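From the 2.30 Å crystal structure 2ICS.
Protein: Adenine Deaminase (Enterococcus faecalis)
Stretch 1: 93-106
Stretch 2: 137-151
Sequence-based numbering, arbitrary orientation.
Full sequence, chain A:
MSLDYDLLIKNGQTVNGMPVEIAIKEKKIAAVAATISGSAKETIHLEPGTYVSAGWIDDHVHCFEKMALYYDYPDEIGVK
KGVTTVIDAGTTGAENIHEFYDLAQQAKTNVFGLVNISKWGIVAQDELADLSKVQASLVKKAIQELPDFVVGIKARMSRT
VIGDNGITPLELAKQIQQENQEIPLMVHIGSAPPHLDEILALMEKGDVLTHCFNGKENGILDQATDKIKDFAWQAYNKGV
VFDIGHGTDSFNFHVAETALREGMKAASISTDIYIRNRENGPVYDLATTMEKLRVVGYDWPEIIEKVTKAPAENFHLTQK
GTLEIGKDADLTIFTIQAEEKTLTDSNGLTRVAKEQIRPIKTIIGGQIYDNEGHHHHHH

Stretch 1 93-106: GAENIHEFYDLAQQ
Stretch 2 (137-151) SLVKKAIQELPDFVV

Residues 93-106 and 137-151 of this adenine deaminase pack through largely apolar side chains, burying 645 Å² between them. The first stretch enters a helix at Ile97; the second carries the end of a helix through Glu145 and then leads toward a weakly bonded strand beginning near Val150. The chains run in the same sense: Ala94 CA lies 5.5 Å from Ala142 CA, His98 CA 8.4 Å from Leu146 CA, and Tyr101 CA 7.3 Å from Phe149 CA.

The backbones are closest where the side chains are small. Ala94 (phi/psi -54/-30) points its CB toward the second helix, 3.1 Å from Leu138 O, 3.8 Å from Leu138 CB and 4.1 Å from Ala142 CB. A methyl group suits this narrow gap, with the backbone of Leu138 directly before it. Leu138 (m, t) also brings CD1 to 3.8 Å from Glu95 OE2, at the exposed margin. Before the helix, Gly93 N donates to Asn96 OD1 (2.7 Å); Asn96, at the N-cap position, adopts chi1 46° (p), which folds its amide back toward Gly93.

Three residues on, at the start of the helix, Ile97 (t, t) points toward the second stretch and reaches several partners. Ile97 CG2 lies 4.4 Å from Ala142 CB and 4.3 Å from Leu146 CD1, while Ile97 CG1 approaches Phe149 CE2 at 4.0 Å and Ile97 CD1 meets Val150 CG2 at 3.7 Å. The branched side chain thus touches both the helix, at Ala142, and the segment beyond it, at Val150.

His98 starts sideways, but chi1 -86° and chi2 -77° carry its ring to the partner. His98 NE2 donates to Glu145 OE1 at 2.8 Å, with an N-H...O angle of 155°, in the sole hydrogen bond across the contact. Glu145 (m, t, chi3 51°) points toward the first stretch and places this oxygen near the plane of the imidazole, where the NE2 hydrogen is directed.

Leu146 is the first residue to leave helical geometry (-134/69), and its m, t rotamer spreads the two methyls over neighbouring rings. Leu146 CD1 lies 4.0 Å from the centroid of the His98 ring and Leu146 CD2 3.8 Å from that of Tyr101, both over the ring faces in CH-pi contacts. The backbone then turns back, with Phe149 N and Val150 N bonded to Leu146 O at 3.1 and 2.9 Å.

This turn directs buried Phe149 (chi1 -174°, chi2 67°) toward the first helix, where it has 105 Å² covered, the largest share of any residue. Tyr101 (chi1 176°, chi2 70°) presents its edge to the Phe149 face, offset, with centroids 5.1 Å apart and planes at 69°; Tyr101 CD1 is 3.3 Å from Phe149 CG. Phe149 in turn directs its own edge at the face of Phe100 (chi1 174°, chi2 30°), with centroids 5.4 Å apart and planes at 81°. Ala104 CB, 3.8 Å from Phe149 CE1, adds a small apolar contact.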

ATOM      1  N   GLY A  93       9.687  14.386  -5.938  1.00 29.81           N
ATOM      2  CA  GLY A  93      10.648  13.998  -6.951  1.00 31.06           C
ATOM      3  C   GLY A  93      12.018  14.216  -6.335  1.00 31.56           C
ATOM      4  O   GLY A  93      12.113  14.585  -5.165  1.00 31.35           O
ATOM      5  N   ALA A  94      13.074  14.001  -7.109  1.00 33.33           N
ATOM      6  CA  ALA A  94      14.436  14.173  -6.609  1.00 34.78           C
ATOM      7  C   ALA A  94      14.694  15.551  -5.996  1.00 36.79           C
ATOM      8  O   ALA A  94      15.501  15.682  -5.082  1.00 39.63           O
ATOM      9  CB  ALA A  94      15.433  13.921  -7.735  1.00 33.64           C
ATOM     10  N   GLU A  95      14.002  16.573  -6.488  1.00 37.27           N
ATOM     11  CA  GLU A  95      14.204  17.932  -5.999  1.00 38.78           C
ATOM     12  C   GLU A  95      13.590  18.266  -4.641  1.00 38.46           C
ATOM     13  O   GLU A  95      13.959  19.269  -4.027  1.00 38.89           O
ATOM     14  CB  GLU A  95      13.698  18.931  -7.044  1.00 40.83           C
ATOM     15  CG  GLU A  95      14.481  18.911  -8.357  1.00 44.62           C
ATOM     16  CD  GLU A  95      15.869  19.530  -8.233  1.00 46.85           C
ATOM     17  OE1 GLU A  95      15.959  20.741  -7.928  1.00 48.05           O
ATOM     18  OE2 GLU A  95      16.869  18.808  -8.441  1.00 47.27           O
ATOM     19  N   ASN A  96      12.656  17.449  -4.164  1.00 35.30           N
ATOM     20  CA  ASN A  96      12.041  17.729  -2.872  1.00 33.03           C
ATOM     21  C   ASN A  96      11.932  16.538  -1.924  1.00 33.61           C
ATOM     22  O   ASN A  96      11.423  16.668  -0.814  1.00 33.79           O
ATOM     23  CB  ASN A  96      10.663  18.375  -3.073  1.00 31.84           C
ATOM     24  CG  ASN A  96       9.815  17.663  -4.128  1.00 32.16           C
ATOM     25  OD1 ASN A  96      10.277  16.747  -4.818  1.00 28.10           O
ATOM     26  ND2 ASN A  96       8.567  18.097  -4.263  1.00 28.82           N
ATOM     27  N   ILE A  97      12.442  15.387  -2.340  1.00 34.54           N
ATOM     28  CA  ILE A  97      12.366  14.193  -1.508  1.00 35.98           C
ATOM     29  C   ILE A  97      13.159  14.311  -0.197  1.00 37.05           C
ATOM     30  O   ILE A  97      12.801  13.698   0.816  1.00 34.27           O
ATOM     31  CB  ILE A  97      12.834  12.955  -2.301  1.00 36.35           C
ATOM     32  CG1 ILE A  97      12.496  11.685  -1.520  1.00 36.12           C
ATOM     33  CG2 ILE A  97      14.330  13.055  -2.596  1.00 36.36           C
ATOM     34  CD1 ILE A  97      12.514  10.437  -2.362  1.00 34.84           C
ATOM     35  N   HIS A  98      14.228  15.103  -0.213  1.00 37.53           N
ATOM     36  CA  HIS A  98      15.040  15.293   0.984  1.00 37.30           C
ATOM     37  C   HIS A  98      14.264  16.033   2.067  1.00 37.32           C
ATOM     38  O   HIS A  98      14.328  15.673   3.242  1.00 37.07           O
ATOM     39  CB  HIS A  98      16.322  16.048   0.636  1.00 38.65           C
ATOM     40  CG  HIS A  98      17.432  15.160   0.169  1.00 37.93           C
ATOM     41  ND1 HIS A  98      18.189  14.398   1.035  1.00 35.77           N
ATOM     42  CD2 HIS A  98      17.890  14.882  -1.074  1.00 36.89           C
ATOM     43  CE1 HIS A  98      19.063  13.689   0.344  1.00 37.21           C
ATOM     44  NE2 HIS A  98      18.903  13.963  -0.938  1.00 37.54           N
ATOM     45  N   GLU A  99      13.527  17.063   1.672  1.00 36.89           N
ATOM     46  CA  GLU A  99      12.738  17.821   2.630  1.00 38.30           C
ATOM     47  C   GLU A  99      11.690  16.888   3.232  1.00 38.40           C
ATOM     48  O   GLU A  99      11.346  16.992   4.411  1.00 38.25           O
ATOM     49  CB  GLU A  99      12.044  18.992   1.940  1.00 40.60           C
ATOM     50  CG  GLU A  99      11.434  19.992   2.900  1.00 42.54           C
ATOM     51  CD  GLU A  99      10.527  20.981   2.204  1.00 46.61           C
ATOM     52  OE1 GLU A  99      10.749  21.244   1.000  1.00 48.39           O
ATOM     53  OE2 GLU A  99       9.599  21.504   2.861  1.00 47.86           O
ATOM     54  N   PHE A 100      11.181  15.976   2.405  1.00 37.33           N
ATOM     55  CA  PHE A 100      10.177  15.011   2.842  1.00 36.18           C
ATOM     56  C   PHE A 100      10.833  13.990   3.767  1.00 36.42           C
ATOM     57  O   PHE A 100      10.291  13.651   4.820  1.00 36.02           O
ATOM     58  CB  PHE A 100       9.555  14.325   1.614  1.00 34.94           C
ATOM     59  CG  PHE A 100       8.605  13.195   1.941  1.00 30.96           C
ATOM     60  CD1 PHE A 100       7.859  13.198   3.116  1.00 29.40           C
ATOM     61  CD2 PHE A 100       8.438  12.141   1.046  1.00 30.53           C
ATOM     62  CE1 PHE A 100       6.955  12.164   3.400  1.00 30.56           C
ATOM     63  CE2 PHE A 100       7.538  11.104   1.315  1.00 30.23           C
ATOM     64  CZ  PHE A 100       6.794  11.115   2.497  1.00 28.00           C
ATOM     65  N   TYR A 101      12.012  13.519   3.375  1.00 37.39           N
ATOM     66  CA  TYR A 101      12.755  12.540   4.160  1.00 40.02           C
ATOM     67  C   TYR A 101      13.023  13.006   5.592  1.00 42.01           C
ATOM     68  O   TYR A 101      12.864  12.235   6.540  1.00 42.17           O
ATOM     69  CB  TYR A 101      14.086  12.223   3.480  1.00 41.09           C
ATOM     70  CG  TYR A 101      14.975  11.291   4.275  1.00 43.78           C
ATOM     71  CD1 TYR A 101      14.645   9.947   4.437  1.00 44.55           C
ATOM     72  CD2 TYR A 101      16.146  11.757   4.871  1.00 44.42           C
ATOM     73  CE1 TYR A 101      15.463   9.087   5.173  1.00 45.97           C
ATOM     74  CE2 TYR A 101      16.969  10.907   5.609  1.00 46.03           C
ATOM     75  CZ  TYR A 101      16.624   9.576   5.756  1.00 45.93           C
ATOM     76  OH  TYR A 101      17.439   8.737   6.483  1.00 46.34           O
ATOM     77  N   ASP A 102      13.432  14.262   5.747  1.00 42.47           N
ATOM     78  CA  ASP A 102      13.729  14.801   7.069  1.00 44.36           C
ATOM     79  C   ASP A 102      12.512  14.780   7.986  1.00 44.06           C
ATOM     80  O   ASP A 102      12.624  14.453   9.167  1.00 44.14           O
ATOM     81  CB  ASP A 102      14.268  16.234   6.962  1.00 47.08           C
ATOM     82  CG  ASP A 102      15.601  16.307   6.239  1.00 47.58           C
ATOM     83  OD1 ASP A 102      16.466  15.436   6.482  1.00 47.40           O
ATOM     84  OD2 ASP A 102      15.790  17.248   5.437  1.00 50.58           O
ATOM     85  N   LEU A 103      11.351  15.140   7.447  1.00 43.66           N
ATOM     86  CA  LEU A 103      10.128  15.139   8.238  1.00 43.59           C
ATOM     87  C   LEU A 103       9.703  13.711   8.532  1.00 43.98           C
ATOM     88  O   LEU A 103       9.235  13.406   9.626  1.00 44.32           O
ATOM     89  CB  LEU A 103       9.000  15.854   7.493  1.00 42.67           C
ATOM     90  CG  LEU A 103       9.102  17.375   7.379  1.00 43.38           C
ATOM     91  CD1 LEU A 103       7.978  17.904   6.506  1.00 41.05           C
ATOM     92  CD2 LEU A 103       9.038  17.989   8.767  1.00 43.02           C
ATOM     93  N   ALA A 104       9.875  12.839   7.543  1.00 44.55           N
ATOM     94  CA  ALA A 104       9.496  11.435   7.664  1.00 44.59           C
ATOM     95  C   ALA A 104      10.183  10.698   8.810  1.00 44.50           C
ATOM     96  O   ALA A 104       9.686   9.676   9.279  1.00 45.05           O
ATOM     97  CB  ALA A 104       9.772  10.711   6.347  1.00 44.07           C
ATOM     98  N   GLN A 105      11.323  11.211   9.259  1.00 44.45           N
ATOM     99  CA  GLN A 105      12.063  10.572  10.343  1.00 43.98           C
ATOM    100  C   GLN A 105      11.455  10.776  11.725  1.00 42.73           C
ATOM    101  O   GLN A 105      11.578   9.915  12.592  1.00 44.12           O
ATOM    102  CB  GLN A 105      13.511  11.068  10.354  1.00 46.50           C
ATOM    103  CG  GLN A 105      14.232  10.858   9.042  1.00 49.57           C
ATOM    104  CD  GLN A 105      13.957   9.489   8.453  1.00 52.80           C
ATOM    105  OE1 GLN A 105      14.223   8.461   9.082  1.00 54.77           O
ATOM    106  NE2 GLN A 105      13.413   9.467   7.242  1.00 54.55           N
ATOM    107  N   GLN A 106      10.797  11.908  11.933  1.00 41.12           N
ATOM    108  CA  GLN A 106      10.200  12.206  13.232  1.00 40.75           C
ATOM    109  C   GLN A 106       8.873  11.486  13.478  1.00 37.88           C
ATOM    110  O   GLN A 106       8.299  11.585  14.564  1.00 37.61           O
ATOM    111  CB  GLN A 106      10.002  13.721  13.379  1.00 42.70           C
ATOM    112  CG  GLN A 106       9.085  14.332  12.331  1.00 48.62           C
ATOM    113  CD  GLN A 106       8.847  15.824  12.535  1.00 52.76           C
ATOM    114  OE1 GLN A 106       9.790  16.625  12.545  1.00 54.50           O
ATOM    115  NE2 GLN A 106       7.580  16.204  12.693  1.00 52.01           N
ATOM    116  N   SER A 137      18.967  11.164 -14.518  1.00 42.69           N
ATOM    117  CA  SER A 137      20.087  11.436 -13.630  1.00 44.16           C
ATOM    118  C   SER A 137      19.652  11.843 -12.238  1.00 43.38           C
ATOM    119  O   SER A 137      20.187  11.346 -11.246  1.00 43.19           O
ATOM    120  CB  SER A 137      20.973  12.540 -14.215  1.00 44.78           C
ATOM    121  OG  SER A 137      21.597  12.099 -15.407  1.00 49.24           O
ATOM    122  N   LEU A 138      18.692  12.755 -12.161  1.00 42.92           N
ATOM    123  CA  LEU A 138      18.219  13.223 -10.866  1.00 43.20           C
ATOM    124  C   LEU A 138      17.594  12.101 -10.048  1.00 42.95           C
ATOM    125  O   LEU A 138      17.725  12.072  -8.825  1.00 43.57           O
ATOM    126  CB  LEU A 138      17.210  14.362 -11.041  1.00 42.78           C
ATOM    127  CG  LEU A 138      17.703  15.611 -11.777  1.00 43.01           C
ATOM    128  CD1 LEU A 138      16.655  16.709 -11.649  1.00 41.77           C
ATOM    129  CD2 LEU A 138      19.033  16.076 -11.193  1.00 41.26           C
ATOM    130  N   VAL A 139      16.919  11.175 -10.720  1.00 42.27           N
ATOM    131  CA  VAL A 139      16.288  10.064 -10.019  1.00 43.03           C
ATOM    132  C   VAL A 139      17.358   9.137  -9.461  1.00 43.10           C
ATOM    133  O   VAL A 139      17.277   8.705  -8.311  1.00 43.66           O
ATOM    134  CB  VAL A 139      15.343   9.267 -10.951  1.00 42.39           C
ATOM    135  CG1 VAL A 139      14.826   8.028 -10.234  1.00 40.93           C
ATOM    136  CG2 VAL A 139      14.170  10.146 -11.372  1.00 42.15           C
ATOM    137  N   LYS A 140      18.362   8.842 -10.282  1.00 43.47           N
ATOM    138  CA  LYS A 140      19.465   7.976  -9.878  1.00 42.97           C
ATOM    139  C   LYS A 140      20.151   8.529  -8.632  1.00 42.20           C
ATOM    140  O   LYS A 140      20.467   7.786  -7.701  1.00 41.24           O
ATOM    141  CB  LYS A 140      20.487   7.855 -11.013  1.00 43.08           C
ATOM    142  CG  LYS A 140      21.795   7.196 -10.594  1.00 45.64           C
ATOM    143  CD  LYS A 140      21.996   5.830 -11.234  1.00 46.54           C
ATOM    144  CE  LYS A 140      22.393   5.951 -12.689  1.00 45.87           C
ATOM    145  NZ  LYS A 140      22.767   4.624 -13.245  1.00 47.05           N
ATOM    146  N   LYS A 141      20.377   9.838  -8.620  1.00 41.33           N
ATOM    147  CA  LYS A 141      21.026  10.486  -7.489  1.00 41.33           C
ATOM    148  C   LYS A 141      20.212  10.340  -6.212  1.00 39.44           C
ATOM    149  O   LYS A 141      20.767  10.133  -5.134  1.00 39.66           O
ATOM    150  CB  LYS A 141      21.266  11.969  -7.790  1.00 44.63           C
ATOM    151  CG  LYS A 141      22.253  12.200  -8.927  1.00 50.55           C
ATOM    152  CD  LYS A 141      22.547  13.677  -9.153  1.00 53.10           C
ATOM    153  CE  LYS A 141      23.509  13.864 -10.322  1.00 54.57           C
ATOM    154  NZ  LYS A 141      23.727  15.302 -10.644  1.00 57.10           N
ATOM    155  N   ALA A 142      18.893  10.447  -6.322  1.00 37.58           N
ATOM    156  CA  ALA A 142      18.051  10.314  -5.141  1.00 36.32           C
ATOM    157  C   ALA A 142      18.158   8.891  -4.596  1.00 34.10           C
ATOM    158  O   ALA A 142      18.303   8.685  -3.393  1.00 34.76           O
ATOM    159  CB  ALA A 142      16.603  10.643  -5.481  1.00 34.98           C
ATOM    160  N   ILE A 143      18.099   7.917  -5.497  1.00 32.92           N
ATOM    161  CA  ILE A 143      18.181   6.515  -5.114  1.00 32.42           C
ATOM    162  C   ILE A 143      19.504   6.188  -4.423  1.00 33.12           C
ATOM    163  O   ILE A 143      19.539   5.383  -3.494  1.00 32.29           O
ATOM    164  CB  ILE A 143      17.977   5.603  -6.347  1.00 30.83           C
ATOM    165  CG1 ILE A 143      16.540   5.752  -6.856  1.00 30.57           C
ATOM    166  CG2 ILE A 143      18.271   4.147  -5.997  1.00 29.50           C
ATOM    167  CD1 ILE A 143      16.212   4.909  -8.073  1.00 27.20           C
ATOM    168  N   GLN A 144      20.588   6.820  -4.863  1.00 33.72           N
ATOM    169  CA  GLN A 144      21.897   6.577  -4.263  1.00 35.45           C
ATOM    170  C   GLN A 144      22.076   7.405  -2.995  1.00 37.08           C
ATOM    171  O   GLN A 144      22.891   7.072  -2.131  1.00 38.90           O
ATOM    172  CB  GLN A 144      23.009   6.911  -5.263  1.00 34.35           C
ATOM    173  CG  GLN A 144      22.897   6.151  -6.574  1.00 32.89           C
ATOM    174  CD  GLN A 144      23.966   6.544  -7.582  1.00 33.36           C
ATOM    175  OE1 GLN A 144      24.687   7.524  -7.391  1.00 32.91           O
ATOM    176  NE2 GLN A 144      24.065   5.781  -8.667  1.00 28.36           N
ATOM    177  N   GLU A 145      21.302   8.479  -2.883  1.00 38.80           N
ATOM    178  CA  GLU A 145      21.378   9.366  -1.729  1.00 40.59           C
ATOM    179  C   GLU A 145      20.568   8.903  -0.520  1.00 40.78           C
ATOM    180  O   GLU A 145      20.958   9.152   0.623  1.00 42.46           O
ATOM    181  CB  GLU A 145      20.940  10.781  -2.135  1.00 42.75           C
ATOM    182  CG  GLU A 145      21.993  11.545  -2.932  1.00 47.12           C
ATOM    183  CD  GLU A 145      21.428  12.749  -3.669  1.00 49.77           C
ATOM    184  OE1 GLU A 145      20.733  13.575  -3.037  1.00 50.03           O
ATOM    185  OE2 GLU A 145      21.687  12.870  -4.886  1.00 51.28           O
ATOM    186  N   LEU A 146      19.443   8.236  -0.762  1.00 39.68           N
ATOM    187  CA  LEU A 146      18.599   7.765   0.332  1.00 37.17           C
ATOM    188  C   LEU A 146      18.156   6.315   0.130  1.00 37.52           C
ATOM    189  O   LEU A 146      16.983   6.045  -0.111  1.00 37.73           O
ATOM    190  CB  LEU A 146      17.369   8.668   0.461  1.00 36.16           C
ATOM    191  CG  LEU A 146      17.626  10.155   0.719  1.00 35.58           C
ATOM    192  CD1 LEU A 146      16.336  10.937   0.543  1.00 34.89           C
ATOM    193  CD2 LEU A 146      18.190  10.356   2.118  1.00 33.89           C
ATOM    194  N   PRO A 147      19.098   5.361   0.226  1.00 37.51           N
ATOM    195  CA  PRO A 147      18.792   3.937   0.051  1.00 38.26           C
ATOM    196  C   PRO A 147      17.860   3.411   1.143  1.00 38.78           C
ATOM    197  O   PRO A 147      17.094   2.473   0.919  1.00 39.09           O
ATOM    198  CB  PRO A 147      20.166   3.269   0.123  1.00 37.70           C
ATOM    199  CG  PRO A 147      21.120   4.363  -0.242  1.00 38.51           C
ATOM    200  CD  PRO A 147      20.539   5.557   0.449  1.00 37.34           C
ATOM    201  N   ASP A 148      17.938   4.019   2.323  1.00 39.35           N
ATOM    202  CA  ASP A 148      17.112   3.610   3.456  1.00 41.11           C
ATOM    203  C   ASP A 148      15.711   4.217   3.397  1.00 39.85           C
ATOM    204  O   ASP A 148      14.905   4.011   4.306  1.00 40.91           O
ATOM    205  CB  ASP A 148      17.764   4.038   4.776  1.00 45.15           C
ATOM    206  CG  ASP A 148      19.209   3.578   4.905  1.00 50.64           C
ATOM    207  OD1 ASP A 148      19.470   2.362   4.746  1.00 53.12           O
ATOM    208  OD2 ASP A 148      20.081   4.437   5.177  1.00 52.04           O
ATOM    209  N   PHE A 149      15.417   4.966   2.340  1.00 35.86           N
ATOM    210  CA  PHE A 149      14.117   5.606   2.236  1.00 33.03           C
ATOM    211  C   PHE A 149      13.405   5.344   0.918  1.00 32.36           C
ATOM    212  O   PHE A 149      12.214   5.048   0.901  1.00 31.54           O
ATOM    213  CB  PHE A 149      14.268   7.112   2.440  1.00 32.41           C
ATOM    214  CG  PHE A 149      12.961   7.849   2.499  1.00 31.07           C
ATOM    215  CD1 PHE A 149      12.082   7.647   3.559  1.00 29.12           C
ATOM    216  CD2 PHE A 149      12.602   8.732   1.487  1.00 30.15           C
ATOM    217  CE1 PHE A 149      10.861   8.314   3.613  1.00 28.74           C
ATOM    218  CE2 PHE A 149      11.379   9.408   1.530  1.00 31.62           C
ATOM    219  CZ  PHE A 149      10.508   9.196   2.597  1.00 29.57           C
ATOM    220  N   VAL A 150      14.142   5.467  -0.181  1.00 30.85           N
ATOM    221  CA  VAL A 150      13.601   5.259  -1.517  1.00 28.78           C
ATOM    222  C   VAL A 150      13.512   3.779  -1.864  1.00 29.57           C
ATOM    223  O   VAL A 150      14.534   3.114  -2.014  1.00 30.14           O
ATOM    224  CB  VAL A 150      14.483   5.954  -2.567  1.00 28.99           C
ATOM    225  CG1 VAL A 150      13.891   5.775  -3.955  1.00 24.32           C
ATOM    226  CG2 VAL A 150      14.617   7.434  -2.227  1.00 29.96           C
ATOM    227  N   VAL A 151      12.295   3.263  -2.013  1.00 28.11           N
ATOM    228  CA  VAL A 151      12.133   1.848  -2.336  1.00 26.89           C
ATOM    229  C   VAL A 151      11.598   1.602  -3.742  1.00 25.76           C
ATOM    230  O   VAL A 151      11.301   0.470  -4.121  1.00 24.67           O
ATOM    231  CB  VAL A 151      11.229   1.146  -1.300  1.00 26.86           C
ATOM    232  CG1 VAL A 151      11.867   1.239   0.078  1.00 27.42           C
ATOM    233  CG2 VAL A 151       9.853   1.779  -1.285  1.00 27.29           C
TER